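Local coordinates for DegT/DnrJ/EryC1/StrS aminotransferase (Brucella abortus 2308, PDB 4QGR), which binds pyridoxal 5'-phosphate and probably acts as a transaminase of the DegT/DnrJ/EryC1/StrS type, at residues A[23-28]-A[253-258]; A[73-78]-A[100-105]; A[120-125]-A[341-346]; A[152-157]-A[177-182]; A[273-278]-A[284-289]. One frame throughout, in Å; residues are numbered along the deposited sequence.

In the fold
The five contacts are spread over one chain of an aminotransferase dimer with a central mixed sheet. Contacts 3 and 4 are the only two that touch: their centres are 20 Å apart, and E121 OE2 meets R155 NH2 at 2.6 Å in a salt bridge while V120 and L123 pack on I156. Contacts 1 and 5 use the same long helix, 247-278, with centres 32 Å apart; contact 5 comes to about 5 Å of contact 4 between nearest atoms. Contact 2 lies across the chain's centre from contact 5. The side chains of Y153 in contact 4 and L74 in contact 2 stand about 10 and 12 Å from a bound pyridoxal-5'-phosphate.

Contact 1: residues A[23-28]-A[253-258]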
# COMPACT_ATOMS: atom_id res chain seq x y z
N ASN A 23 -20.94 -18.85 3.99
CA ASN A 23 -21.77 -18.03 4.83
C ASN A 23 -21.02 -17.33 5.96
O ASN A 23 -21.37 -16.22 6.31
CB ASN A 23 -22.93 -18.86 5.38
CG ASN A 23 -23.85 -19.30 4.29
OD1 ASN A 23 -24.74 -18.53 3.89
ND2 ASN A 23 -23.69 -20.54 3.83
N ARG A 24 -19.97 -17.97 6.47
CA ARG A 24 -19.11 -17.33 7.48
C ARG A 24 -18.38 -16.12 6.86
O ARG A 24 -18.31 -15.05 7.47
CB ARG A 24 -18.10 -18.31 8.05
CG ARG A 24 -18.71 -19.49 8.86
CD ARG A 24 -17.64 -20.18 9.69
NE ARG A 24 -17.28 -19.32 10.82
CZ ARG A 24 -17.99 -19.17 11.94
NH1 ARG A 24 -19.08 -19.89 12.20
NH2 ARG A 24 -17.59 -18.31 12.85
N LEU A 25 -17.92 -16.27 5.64
CA LEU A 25 -17.26 -15.12 4.98
C LEU A 25 -18.27 -14.00 4.76
O LEU A 25 -17.96 -12.83 5.03
CB LEU A 25 -16.62 -15.55 3.66
CG LEU A 25 -15.35 -16.36 3.84
CD1 LEU A 25 -14.98 -17.11 2.57
CD2 LEU A 25 -14.21 -15.44 4.26
N ASN A 26 -19.49 -14.34 4.28
CA ASN A 26 -20.50 -13.31 4.08
C ASN A 26 -20.81 -12.54 5.35
O ASN A 26 -20.91 -11.31 5.33
CB ASN A 26 -21.78 -13.84 3.45
CG ASN A 26 -21.58 -14.31 2.04
OD1 ASN A 26 -20.63 -13.91 1.37
ND2 ASN A 26 -22.44 -15.18 1.59
N ALA A 27 -20.97 -13.26 6.45
CA ALA A 27 -21.29 -12.62 7.74
C ALA A 27 -20.16 -11.73 8.21
O ALA A 27 -20.40 -10.64 8.75
CB ALA A 27 -21.63 -13.63 8.80
N ALA A 28 -18.93 -12.20 8.04
CA ALA A 28 -17.74 -11.44 8.52
C ALA A 28 -17.65 -10.12 7.76
O ALA A 28 -17.41 -9.08 8.35
CB ALA A 28 -16.48 -12.27 8.37
N LEU A 253 -9.67 -12.77 6.68
CA LEU A 253 -8.52 -13.55 7.16
C LEU A 253 -8.79 -14.35 8.44
O LEU A 253 -8.30 -15.48 8.61
CB LEU A 253 -7.30 -12.62 7.31
CG LEU A 253 -6.66 -12.27 5.97
CD1 LEU A 253 -5.81 -11.03 6.05
CD2 LEU A 253 -5.84 -13.39 5.40
N LEU A 254 -9.64 -13.79 9.29
CA LEU A 254 -10.05 -14.52 10.50
C LEU A 254 -10.70 -15.83 10.12
O LEU A 254 -10.43 -16.86 10.70
CB LEU A 254 -10.94 -13.67 11.36
CG LEU A 254 -10.21 -12.59 12.18
CD1 LEU A 254 -11.20 -11.57 12.72
CD2 LEU A 254 -9.43 -13.22 13.32
N GLU A 255 -11.56 -15.80 9.10
CA GLU A 255 -12.21 -17.04 8.65
C GLU A 255 -11.24 -17.97 7.90
O GLU A 255 -11.27 -19.18 8.12
CB GLU A 255 -13.40 -16.71 7.80
CG GLU A 255 -14.48 -15.90 8.47
CD GLU A 255 -15.10 -16.56 9.71
OE1 GLU A 255 -15.06 -17.80 9.88
OE2 GLU A 255 -15.62 -15.81 10.55
N LYS A 256 -10.33 -17.41 7.09
CA LYS A 256 -9.30 -18.23 6.44
C LYS A 256 -8.41 -18.93 7.49
O LYS A 256 -8.09 -20.12 7.38
CB LYS A 256 -8.44 -17.39 5.51
CG LYS A 256 -9.13 -16.60 4.42
CD LYS A 256 -9.95 -17.51 3.50
CE LYS A 256 -10.07 -16.92 2.10
NZ LYS A 256 -8.80 -16.98 1.36
N LEU A 257 -8.06 -18.19 8.53
CA LEU A 257 -7.11 -18.67 9.53
C LEU A 257 -7.72 -19.86 10.26
O LEU A 257 -7.02 -20.86 10.54
CB LEU A 257 -6.66 -17.54 10.49
CG LEU A 257 -5.75 -18.01 11.63
CD1 LEU A 257 -4.41 -18.52 11.01
CD2 LEU A 257 -5.52 -16.85 12.59
N ALA A 258 -9.02 -19.83 10.49
CA ALA A 258 -9.68 -20.93 11.25
C ALA A 258 -9.68 -22.28 10.52
O ALA A 258 -9.88 -23.33 11.15
CB ALA A 258 -11.12 -20.55 11.64
O HOH W 1 -18.32 -15.11 10.29
O HOH W 2 -15.08 -16.99 12.91
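The guanidinium of R24 receives E255 OE1 at its edge, the oxygen lying close to the guanidinium plane, and water 2 sits at the edge as well. R24 NE donates to E255 OE1 over 2.8 Å with an N-H...O angle of 157°, making a salt bridge. NE meets OE1 from above the carboxylate plane, and the two flat groups are turned 51° against each other. The R24 chain, bent at chi3, brings NE back over the carboxylate. Two waters complete the link: water 1 donates to R24 O and to E255 OE2, while water 2 accepts from R24 NH2 and donates to E255 OE2 at 2.7 Å. Thus both carboxylate oxygens are engaged. Below this polar layer the stem of E255 is apolar: L25 CD2 lies 3.8 Å from E255 CB, and A28 CB is 4.1 Å from E255 CG. The segments are helical and roughly antiparallel, at 152°, their axes 9.7 Å apart. The contact joins helix 22-35 to helix 247-278, where V252 and A251 extend the packing against L25 and A28; on another side of the long helix, L253 and L254 face helix 42-55.

Contact 2: residues A[73-78]-A[100-105]; sequences PLMTRG and ALVGAE
V102 is the centre of this apolar meeting of two helix ends, touched by M75 and by L74. The closer approach is that of M75, whose CG lies 4.0 Å from V102 CG1, so it is the middle of the methionine chain, rather than its sulfur, that makes the contact. V102 CG1 stands anti to its own carbonyl carbon (chi1 -59°), which turns this methyl toward M75 and the other toward the leucine. L74 CD1 then reaches V102 CG2 at 4.3 Å. The valine is therefore held by a different residue at each branch. No hydrogen bond crosses between the segments, and the CA atoms of M75 and V102 are 7.2 Å apart.

No polar bond joins the two segments; within each, local bonds finish the helix. T76 OG1 donates to P73 O over 2.9 Å, and R77 N reaches that same carbonyl oxygen from the same face of its plane. G78 and G103 each take a positive phi and close a Schellman motif, with G78 N bonded to M75 O and G103 N to A100 O at 2.9 Å. Beyond the second of these turns the chain straightens into strand 105-109, where E105 pairs with R135.

In the fold, helix 68-76 and helix 94-101 come together here beside the central sheet. L74 also packs on I168 of strand 166-170 and on V98 and V99 of helix 94-101, T76 faces helix 215-224, and M75 meets L101 of the second subunit, which places the contact at the dimer interface.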
# COMPACT_ATOMS: atom_id res chain seq x y z
N PRO A 73 10.77 -3.04 7.71
CA PRO A 73 11.87 -3.39 8.60
C PRO A 73 13.22 -2.78 8.15
O PRO A 73 14.04 -2.46 9.02
CB PRO A 73 11.91 -4.90 8.52
CG PRO A 73 10.50 -5.29 8.26
CD PRO A 73 9.96 -4.21 7.37
N LEU A 74 13.45 -2.67 6.83
CA LEU A 74 14.67 -2.01 6.36
C LEU A 74 14.68 -0.55 6.80
O LEU A 74 15.74 -0.01 7.21
CB LEU A 74 14.78 -2.09 4.83
CG LEU A 74 14.93 -3.49 4.25
CD1 LEU A 74 14.86 -3.46 2.72
CD2 LEU A 74 16.25 -4.10 4.63
N MET A 75 13.52 0.11 6.73
CA MET A 75 13.42 1.49 7.15
C MET A 75 13.70 1.67 8.64
O MET A 75 14.42 2.61 9.05
CB MET A 75 12.06 2.11 6.81
CG MET A 75 11.76 2.18 5.32
SD MET A 75 10.09 2.67 4.98
CE MET A 75 10.03 4.35 5.58
N THR A 76 13.15 0.79 9.46
CA THR A 76 13.36 0.90 10.91
C THR A 76 14.83 0.74 11.28
O THR A 76 15.26 1.32 12.27
CB THR A 76 12.57 -0.11 11.75
OG1 THR A 76 13.03 -1.43 11.48
CG2 THR A 76 11.13 -0.01 11.46
N ARG A 77 15.57 -0.07 10.51
CA ARG A 77 16.99 -0.29 10.77
C ARG A 77 17.87 0.76 10.15
O ARG A 77 19.09 0.66 10.26
CB ARG A 77 17.43 -1.67 10.25
CG ARG A 77 16.95 -2.78 11.16
CD ARG A 77 17.80 -2.91 12.42
NE ARG A 77 19.12 -3.54 12.17
CZ ARG A 77 19.71 -4.39 13.02
NH1 ARG A 77 19.11 -4.73 14.15
NH2 ARG A 77 20.91 -4.91 12.76
N GLY A 78 17.30 1.77 9.50
CA GLY A 78 18.10 2.81 8.86
C GLY A 78 18.91 2.32 7.65
O GLY A 78 19.96 2.87 7.35
N ALA A 100 16.45 -1.64 -3.24
CA ALA A 100 16.64 -0.48 -4.11
C ALA A 100 15.78 0.72 -3.77
O ALA A 100 16.24 1.88 -3.80
CB ALA A 100 16.43 -0.90 -5.56
N LEU A 101 14.52 0.46 -3.47
CA LEU A 101 13.59 1.52 -3.11
C LEU A 101 14.10 2.35 -1.96
O LEU A 101 14.06 3.59 -2.04
CB LEU A 101 12.22 0.93 -2.79
CG LEU A 101 11.13 1.98 -2.65
CD1 LEU A 101 10.72 2.47 -4.02
CD2 LEU A 101 9.92 1.39 -1.95
N VAL A 102 14.64 1.71 -0.92
CA VAL A 102 15.21 2.47 0.23
C VAL A 102 16.60 3.06 -0.02
O VAL A 102 17.16 3.73 0.86
CB VAL A 102 15.19 1.70 1.56
CG1 VAL A 102 13.76 1.31 1.92
CG2 VAL A 102 16.13 0.48 1.57
N GLY A 103 17.17 2.80 -1.19
CA GLY A 103 18.42 3.40 -1.60
C GLY A 103 19.64 2.53 -1.36
O GLY A 103 20.75 2.95 -1.69
N ALA A 104 19.45 1.34 -0.80
CA ALA A 104 20.49 0.33 -0.60
C ALA A 104 20.66 -0.45 -1.89
O ALA A 104 19.96 -0.18 -2.87
CB ALA A 104 20.15 -0.58 0.58
N GLU A 105 21.61 -1.39 -1.92
CA GLU A 105 21.81 -2.23 -3.10
C GLU A 105 21.58 -3.67 -2.73
O GLU A 105 22.10 -4.14 -1.74
CB GLU A 105 23.22 -2.14 -3.68
CG GLU A 105 23.61 -0.78 -4.19
CD GLU A 105 24.84 -0.84 -5.07
OE1 GLU A 105 25.30 -1.93 -5.47
OE2 GLU A 105 25.40 0.22 -5.34

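Contact 3: residues A[120-125]-A[341-346]; sequences VEQLEA and GGLPVS
Q122, in the first turn of helix 120-133, faces a loop in which G341 and G342 both have positive phi, and the nearest CA atoms, those of Q122 and G341, are 8.2 Å apart. The glutamine spans that gap with its full length. Its CG is anti to the backbone N (chi1 -158°) and the chain continues extended, carrying the amide to the loop. There NE2 donates to G342 O over 2.9 Å, with an N-H...O angle of 157°. The acceptor lies close to the amide plane, and the donor is tilted 20° from the plane of the glycine carbonyl. NE2 also donates to P340 O, just before the loop segment, while OE1 accepts from D110 N. The amide is consequently gripped at both ends, which fixes its rotation and identifies which end is nitrogen. One van der Waals contact accompanies these bonds: the methyl L343 CD2 lies 4.0 Å from Q122 OE1, the leucine crossing the glutamine at about a right angle. L343 occupies the N-cap position of the following helix, whose first turn is tied to D110 through V345 N and S346 OG. The contact thus joins helix 120-133 to the lead-in of helix 344-348, both resting on strand 105-109, where V109 touches Q122 and F108 touches L343; helix 153-163 covers another side of helix 120-133 through V120 and E124.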
# COMPACT_ATOMS: atom_id res chain seq x y z
N VAL A 120 23.77 -21.10 1.28
CA VAL A 120 24.41 -20.53 2.45
C VAL A 120 25.90 -20.26 2.26
O VAL A 120 26.44 -19.24 2.74
CB VAL A 120 24.16 -21.46 3.63
CG1 VAL A 120 25.09 -21.12 4.79
CG2 VAL A 120 22.67 -21.38 3.97
N GLU A 121 26.60 -21.19 1.61
CA GLU A 121 28.03 -21.03 1.41
C GLU A 121 28.30 -19.81 0.55
O GLU A 121 29.26 -19.04 0.80
CB GLU A 121 28.66 -22.24 0.73
CG GLU A 121 28.82 -23.45 1.64
CD GLU A 121 27.57 -24.29 1.80
OE1 GLU A 121 26.54 -24.08 1.10
OE2 GLU A 121 27.63 -25.19 2.69
N GLN A 122 27.48 -19.64 -0.47
CA GLN A 122 27.65 -18.51 -1.37
C GLN A 122 27.25 -17.19 -0.72
O GLN A 122 27.86 -16.19 -0.99
CB GLN A 122 26.91 -18.72 -2.69
CG GLN A 122 27.51 -17.83 -3.77
CD GLN A 122 26.70 -17.74 -5.04
OE1 GLN A 122 25.46 -17.80 -5.02
NE2 GLN A 122 27.39 -17.52 -6.14
N LEU A 123 26.25 -17.20 0.16
CA LEU A 123 25.93 -16.04 0.98
C LEU A 123 27.19 -15.56 1.73
O LEU A 123 27.53 -14.36 1.74
CB LEU A 123 24.86 -16.38 1.99
CG LEU A 123 24.54 -15.40 3.09
CD1 LEU A 123 24.09 -14.07 2.52
CD2 LEU A 123 23.54 -15.92 4.14
N GLU A 124 27.84 -16.49 2.40
CA GLU A 124 29.05 -16.19 3.14
C GLU A 124 30.12 -15.54 2.25
O GLU A 124 30.76 -14.54 2.61
CB GLU A 124 29.57 -17.47 3.85
CG GLU A 124 30.69 -17.20 4.86
CD GLU A 124 30.88 -18.36 5.84
OE1 GLU A 124 31.17 -19.49 5.40
OE2 GLU A 124 30.73 -18.15 7.05
N ALA A 125 30.33 -16.13 1.08
CA ALA A 125 31.29 -15.60 0.10
C ALA A 125 30.92 -14.21 -0.42
O ALA A 125 31.82 -13.38 -0.63
CB ALA A 125 31.43 -16.55 -1.05
N GLY A 341 31.14 -16.30 -8.23
CA GLY A 341 30.82 -17.53 -8.89
C GLY A 341 29.59 -17.46 -9.77
O GLY A 341 29.36 -18.37 -10.56
N GLY A 342 28.81 -16.39 -9.65
CA GLY A 342 27.64 -16.21 -10.48
C GLY A 342 26.47 -17.03 -9.96
O GLY A 342 26.55 -17.59 -8.89
N LEU A 343 25.42 -17.13 -10.77
CA LEU A 343 24.15 -17.74 -10.33
C LEU A 343 23.68 -18.81 -11.31
O LEU A 343 22.62 -18.67 -11.92
CB LEU A 343 23.11 -16.61 -10.20
CG LEU A 343 23.61 -15.38 -9.44
CD1 LEU A 343 22.66 -14.18 -9.60
CD2 LEU A 343 23.75 -15.79 -8.01
N PRO A 344 24.47 -19.90 -11.45
CA PRO A 344 24.12 -20.88 -12.49
C PRO A 344 22.80 -21.59 -12.25
O PRO A 344 22.08 -21.90 -13.22
CB PRO A 344 25.31 -21.88 -12.49
CG PRO A 344 25.92 -21.72 -11.15
CD PRO A 344 25.75 -20.24 -10.82
N VAL A 345 22.47 -21.84 -10.98
CA VAL A 345 21.21 -22.56 -10.66
C VAL A 345 20.04 -21.65 -11.02
O VAL A 345 19.11 -22.04 -11.75
CB VAL A 345 21.15 -23.01 -9.19
CG1 VAL A 345 19.84 -23.70 -8.88
CG2 VAL A 345 22.31 -23.94 -8.84
N SER A 346 20.07 -20.42 -10.53
CA SER A 346 19.02 -19.46 -10.86
C SER A 346 18.86 -19.28 -12.38
O SER A 346 17.74 -19.08 -12.89
CB SER A 346 19.35 -18.11 -10.22
OG SER A 346 19.31 -18.20 -8.79

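Contact 4: residues A[152-157]-A[177-182]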
# COMPACT_ATOMS: atom_id res chain seq x y z
N SER A 152 17.28 -22.12 5.24
CA SER A 152 18.18 -22.76 6.21
C SER A 152 18.61 -21.81 7.29
O SER A 152 19.74 -21.34 7.27
CB SER A 152 19.39 -23.35 5.51
OG SER A 152 18.95 -24.45 4.74
N TYR A 153 17.70 -21.48 8.21
CA TYR A 153 17.91 -20.34 9.11
C TYR A 153 19.06 -20.53 10.11
O TYR A 153 19.66 -19.52 10.50
CB TYR A 153 16.60 -19.93 9.84
CG TYR A 153 15.69 -19.29 8.82
CD1 TYR A 153 15.95 -17.99 8.38
CD2 TYR A 153 14.64 -19.99 8.26
CE1 TYR A 153 15.17 -17.38 7.40
CE2 TYR A 153 13.85 -19.39 7.26
CZ TYR A 153 14.14 -18.09 6.84
OH TYR A 153 13.43 -17.45 5.82
N ASN A 154 19.37 -21.75 10.50
CA ASN A 154 20.48 -21.91 11.49
C ASN A 154 21.79 -21.52 10.87
O ASN A 154 22.52 -20.73 11.44
CB ASN A 154 20.55 -23.30 12.06
CG ASN A 154 19.26 -23.70 12.72
OD1 ASN A 154 18.50 -22.86 13.22
ND2 ASN A 154 18.97 -24.97 12.67
N ARG A 155 22.08 -22.04 9.68
CA ARG A 155 23.33 -21.67 9.02
C ARG A 155 23.37 -20.19 8.58
O ARG A 155 24.42 -19.53 8.63
CB ARG A 155 23.62 -22.62 7.88
CG ARG A 155 23.75 -24.06 8.39
CD ARG A 155 23.97 -25.05 7.28
NE ARG A 155 25.31 -24.86 6.75
CZ ARG A 155 25.69 -25.13 5.51
NH1 ARG A 155 24.82 -25.63 4.64
NH2 ARG A 155 26.94 -24.90 5.15
N ILE A 156 22.23 -19.67 8.11
CA ILE A 156 22.14 -18.26 7.74
C ILE A 156 22.37 -17.35 8.94
O ILE A 156 23.11 -16.36 8.86
CB ILE A 156 20.79 -17.95 7.05
CG1 ILE A 156 20.72 -18.67 5.71
CG2 ILE A 156 20.63 -16.47 6.77
CD1 ILE A 156 19.38 -18.55 5.06
N THR A 157 21.77 -17.69 10.08
CA THR A 157 21.94 -16.89 11.27
C THR A 157 23.38 -17.00 11.79
O THR A 157 23.95 -15.99 12.26
CB THR A 157 20.91 -17.34 12.33
OG1 THR A 157 19.61 -17.31 11.72
CG2 THR A 157 20.95 -16.45 13.60
N GLY A 177 3.80 -23.25 7.04
CA GLY A 177 4.99 -24.06 7.01
C GLY A 177 5.71 -24.04 8.36
O GLY A 177 5.52 -23.12 9.17
N LYS A 178 6.51 -25.07 8.59
CA LYS A 178 7.33 -25.12 9.77
C LYS A 178 8.55 -26.00 9.61
O LYS A 178 8.62 -26.83 8.73
CB LYS A 178 6.50 -25.55 10.98
CG LYS A 178 5.81 -26.86 10.82
CD LYS A 178 5.19 -27.27 12.15
CE LYS A 178 3.78 -27.77 11.93
NZ LYS A 178 3.21 -28.41 13.16
N ARG A 179 9.54 -25.75 10.47
CA ARG A 179 10.84 -26.43 10.41
C ARG A 179 11.23 -26.62 11.88
O ARG A 179 11.29 -25.65 12.64
CB ARG A 179 11.84 -25.57 9.63
CG ARG A 179 13.34 -25.82 9.88
CD ARG A 179 14.15 -24.68 9.25
NE ARG A 179 15.57 -24.70 9.58
CZ ARG A 179 16.52 -25.27 8.83
NH1 ARG A 179 16.21 -25.89 7.70
NH2 ARG A 179 17.79 -25.23 9.26
N ASP A 180 11.40 -27.89 12.25
CA ASP A 180 11.70 -28.33 13.62
C ASP A 180 10.87 -27.58 14.67
O ASP A 180 11.41 -27.01 15.62
CB ASP A 180 13.20 -28.22 13.88
CG ASP A 180 14.01 -28.98 12.83
OD1 ASP A 180 13.64 -30.13 12.51
OD2 ASP A 180 14.98 -28.40 12.29
N ASN A 181 9.56 -27.57 14.46
CA ASN A 181 8.61 -26.98 15.40
C ASN A 181 8.69 -25.47 15.55
O ASN A 181 8.16 -24.94 16.50
CB ASN A 181 8.70 -27.67 16.79
CG ASN A 181 8.00 -29.00 16.80
OD1 ASN A 181 8.60 -30.03 17.12
ND2 ASN A 181 6.73 -28.99 16.41
N VAL A 182 9.33 -24.78 14.63
CA VAL A 182 9.27 -23.35 14.62
C VAL A 182 8.47 -23.00 13.36
O VAL A 182 8.73 -23.54 12.31
CB VAL A 182 10.66 -22.73 14.59
CG1 VAL A 182 10.54 -21.22 14.47
CG2 VAL A 182 11.39 -23.10 15.90
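R179 reaches across to S152, Y153 and N154, and its path explains the contact. CB points toward the helix start from a beta hairpin, and CG lies anti to the backbone N (chi1 158°), after which the chain runs extended through CD to NE. NE is the first atom to come near, 4.1 Å from Y153 N. CZ follows at 4.0 Å from S152 CA, and NH1 lies at the same distance from that atom. NH2, at the far end, comes to 3.9 Å from Y153 N and to 3.6 Å from N154 ND2. The guanidinium therefore lays one face over the backbone at the S152-Y153 junction: S152 CA and Y153 N both stand 3.7 Å above its plane, offset toward the rim. N154 ND2 instead approaches the edge, with the amide and guanidinium planes 61° apart. None of these approaches is a hydrogen bond, so the fit is one of van der Waals contact between a flat cation and a helix start.

S152 is the N-cap residue of helix 153-163, although its side chain makes no capping bond. On the other segment, a type I' turn from R179 to V182 closes the hairpin through R179 N to V182 O (3.0 Å) and V182 N to R179 O (2.9 Å). The hairpin belongs to the small antiparallel sheet of strands 182-183, 178-179 and 291-292, where N291 also touches R179. Y153 turns elsewhere, bonding D145 through OH and stacking on F187, while V120 of helix 120-133 packs on S152.

Contact 5: residues A[273-278]-A[284-289]; sequences RYNEAL and VPELPA
N275 lays its amide against V284 and P285, packing the last turns of helix 247-278 onto the returning chain. P285 is the centre of an inverse gamma turn in the loop between that helix and strand 291-292. OD1 of N275 lies 3.4 Å from V284 CB and also 3.4 Å from P285 CD, so the oxygen end nestles between the two residues. It accepts a hydrogen bond from Y298 OH of strand 298-301 as well. The nitrogen end serves the loop: N275 ND2 donates to P285 O over 3.0 Å. The bond is bent, at 142°, and its donor stands 57° out of the carbonyl plane. CG anti to the carbonyl carbon (chi1 -75°) sets the amide in this place, and its two ends, held by separate partners, fix its rotation. Y274 points elsewhere, stacking on Y298 and bonding P357 O. The OE2 atoms of E276 and E286 are 4.9 Å apart, which would set like charges near each other if both are ionised. Near the end of the helix L278 adds an apolar contact, its CB meeting V284 CG1 at 3.8 Å.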
# COMPACT_ATOMS: atom_id res chain seq x y z
N ARG A 273 1.57 -37.34 -2.11
CA ARG A 273 1.02 -38.20 -3.15
C ARG A 273 1.64 -37.87 -4.53
O ARG A 273 1.98 -38.79 -5.29
CB ARG A 273 -0.51 -38.14 -3.17
CG ARG A 273 -1.16 -39.24 -3.99
CD ARG A 273 -2.62 -39.35 -3.60
NE ARG A 273 -3.27 -40.46 -4.29
CZ ARG A 273 -3.95 -40.39 -5.43
NH1 ARG A 273 -4.14 -39.23 -6.05
NH2 ARG A 273 -4.49 -41.50 -5.94
N TYR A 274 1.81 -36.59 -4.86
CA TYR A 274 2.53 -36.27 -6.09
C TYR A 274 3.96 -36.81 -6.04
O TYR A 274 4.47 -37.37 -7.02
CB TYR A 274 2.67 -34.77 -6.28
CG TYR A 274 1.58 -33.98 -6.99
CD1 TYR A 274 1.03 -34.39 -8.23
CD2 TYR A 274 1.19 -32.74 -6.48
CE1 TYR A 274 0.09 -33.61 -8.88
CE2 TYR A 274 0.27 -31.94 -7.12
CZ TYR A 274 -0.27 -32.37 -8.34
OH TYR A 274 -1.15 -31.56 -8.99
N ASN A 275 4.65 -36.58 -4.92
CA ASN A 275 6.08 -36.93 -4.85
C ASN A 275 6.28 -38.43 -5.08
O ASN A 275 7.12 -38.81 -5.89
CB ASN A 275 6.72 -36.50 -3.52
CG ASN A 275 6.97 -34.98 -3.45
OD1 ASN A 275 6.84 -34.24 -4.44
ND2 ASN A 275 7.36 -34.52 -2.27
N GLU A 276 5.48 -39.25 -4.40
CA GLU A 276 5.61 -40.71 -4.51
C GLU A 276 5.26 -41.21 -5.91
O GLU A 276 5.87 -42.13 -6.41
CB GLU A 276 4.79 -41.43 -3.43
CG GLU A 276 5.37 -41.20 -2.03
CD GLU A 276 6.84 -41.63 -1.91
OE1 GLU A 276 7.19 -42.75 -2.37
OE2 GLU A 276 7.67 -40.85 -1.37
N ALA A 277 4.31 -40.55 -6.58
CA ALA A 277 3.85 -41.03 -7.87
C ALA A 277 4.74 -40.55 -9.01
O ALA A 277 4.77 -41.18 -10.08
CB ALA A 277 2.41 -40.60 -8.11
N LEU A 278 5.45 -39.44 -8.81
CA LEU A 278 6.18 -38.77 -9.90
C LEU A 278 7.69 -38.87 -9.85
O LEU A 278 8.37 -38.52 -10.81
CB LEU A 278 5.77 -37.28 -9.97
CG LEU A 278 4.32 -37.04 -10.43
CD1 LEU A 278 3.96 -35.58 -10.23
CD2 LEU A 278 4.12 -37.46 -11.87
N VAL A 284 11.19 -34.21 -8.10
CA VAL A 284 10.10 -33.80 -7.22
C VAL A 284 10.66 -33.04 -6.01
O VAL A 284 11.79 -33.24 -5.60
CB VAL A 284 9.20 -34.98 -6.76
CG1 VAL A 284 8.53 -35.66 -7.95
CG2 VAL A 284 9.96 -36.01 -5.94
N PRO A 285 9.85 -32.14 -5.45
CA PRO A 285 10.25 -31.38 -4.29
C PRO A 285 10.14 -32.20 -2.99
O PRO A 285 9.14 -32.16 -2.29
CB PRO A 285 9.28 -30.19 -4.33
CG PRO A 285 8.02 -30.77 -4.92
CD PRO A 285 8.51 -31.73 -5.97
N GLU A 286 11.18 -32.92 -2.64
CA GLU A 286 11.16 -33.71 -1.40
C GLU A 286 11.04 -32.83 -0.14
O GLU A 286 11.57 -31.73 -0.10
CB GLU A 286 12.42 -34.59 -1.30
CG GLU A 286 12.45 -35.70 -2.31
CD GLU A 286 11.63 -36.89 -1.87
OE1 GLU A 286 11.80 -37.33 -0.71
OE2 GLU A 286 10.80 -37.38 -2.68
N LEU A 287 10.29 -33.31 0.84
CA LEU A 287 10.12 -32.62 2.10
C LEU A 287 11.18 -33.16 3.02
O LEU A 287 11.14 -34.33 3.36
CB LEU A 287 8.77 -32.93 2.72
CG LEU A 287 7.64 -31.96 2.53
CD1 LEU A 287 6.44 -32.54 3.27
CD2 LEU A 287 8.00 -30.55 3.04
N PRO A 288 12.13 -32.33 3.41
CA PRO A 288 13.13 -32.85 4.36
C PRO A 288 12.51 -33.20 5.71
O PRO A 288 11.51 -32.61 6.11
CB PRO A 288 14.13 -31.70 4.50
CG PRO A 288 13.84 -30.77 3.38
CD PRO A 288 12.40 -30.93 3.04
N ALA A 289 13.09 -34.20 6.39
CA ALA A 289 12.67 -34.57 7.74
C ALA A 289 12.45 -33.31 8.59
O ALA A 289 13.23 -32.41 8.46
CB ALA A 289 13.74 -35.45 8.39
O HOH W 3 8.86 -38.86 -2.57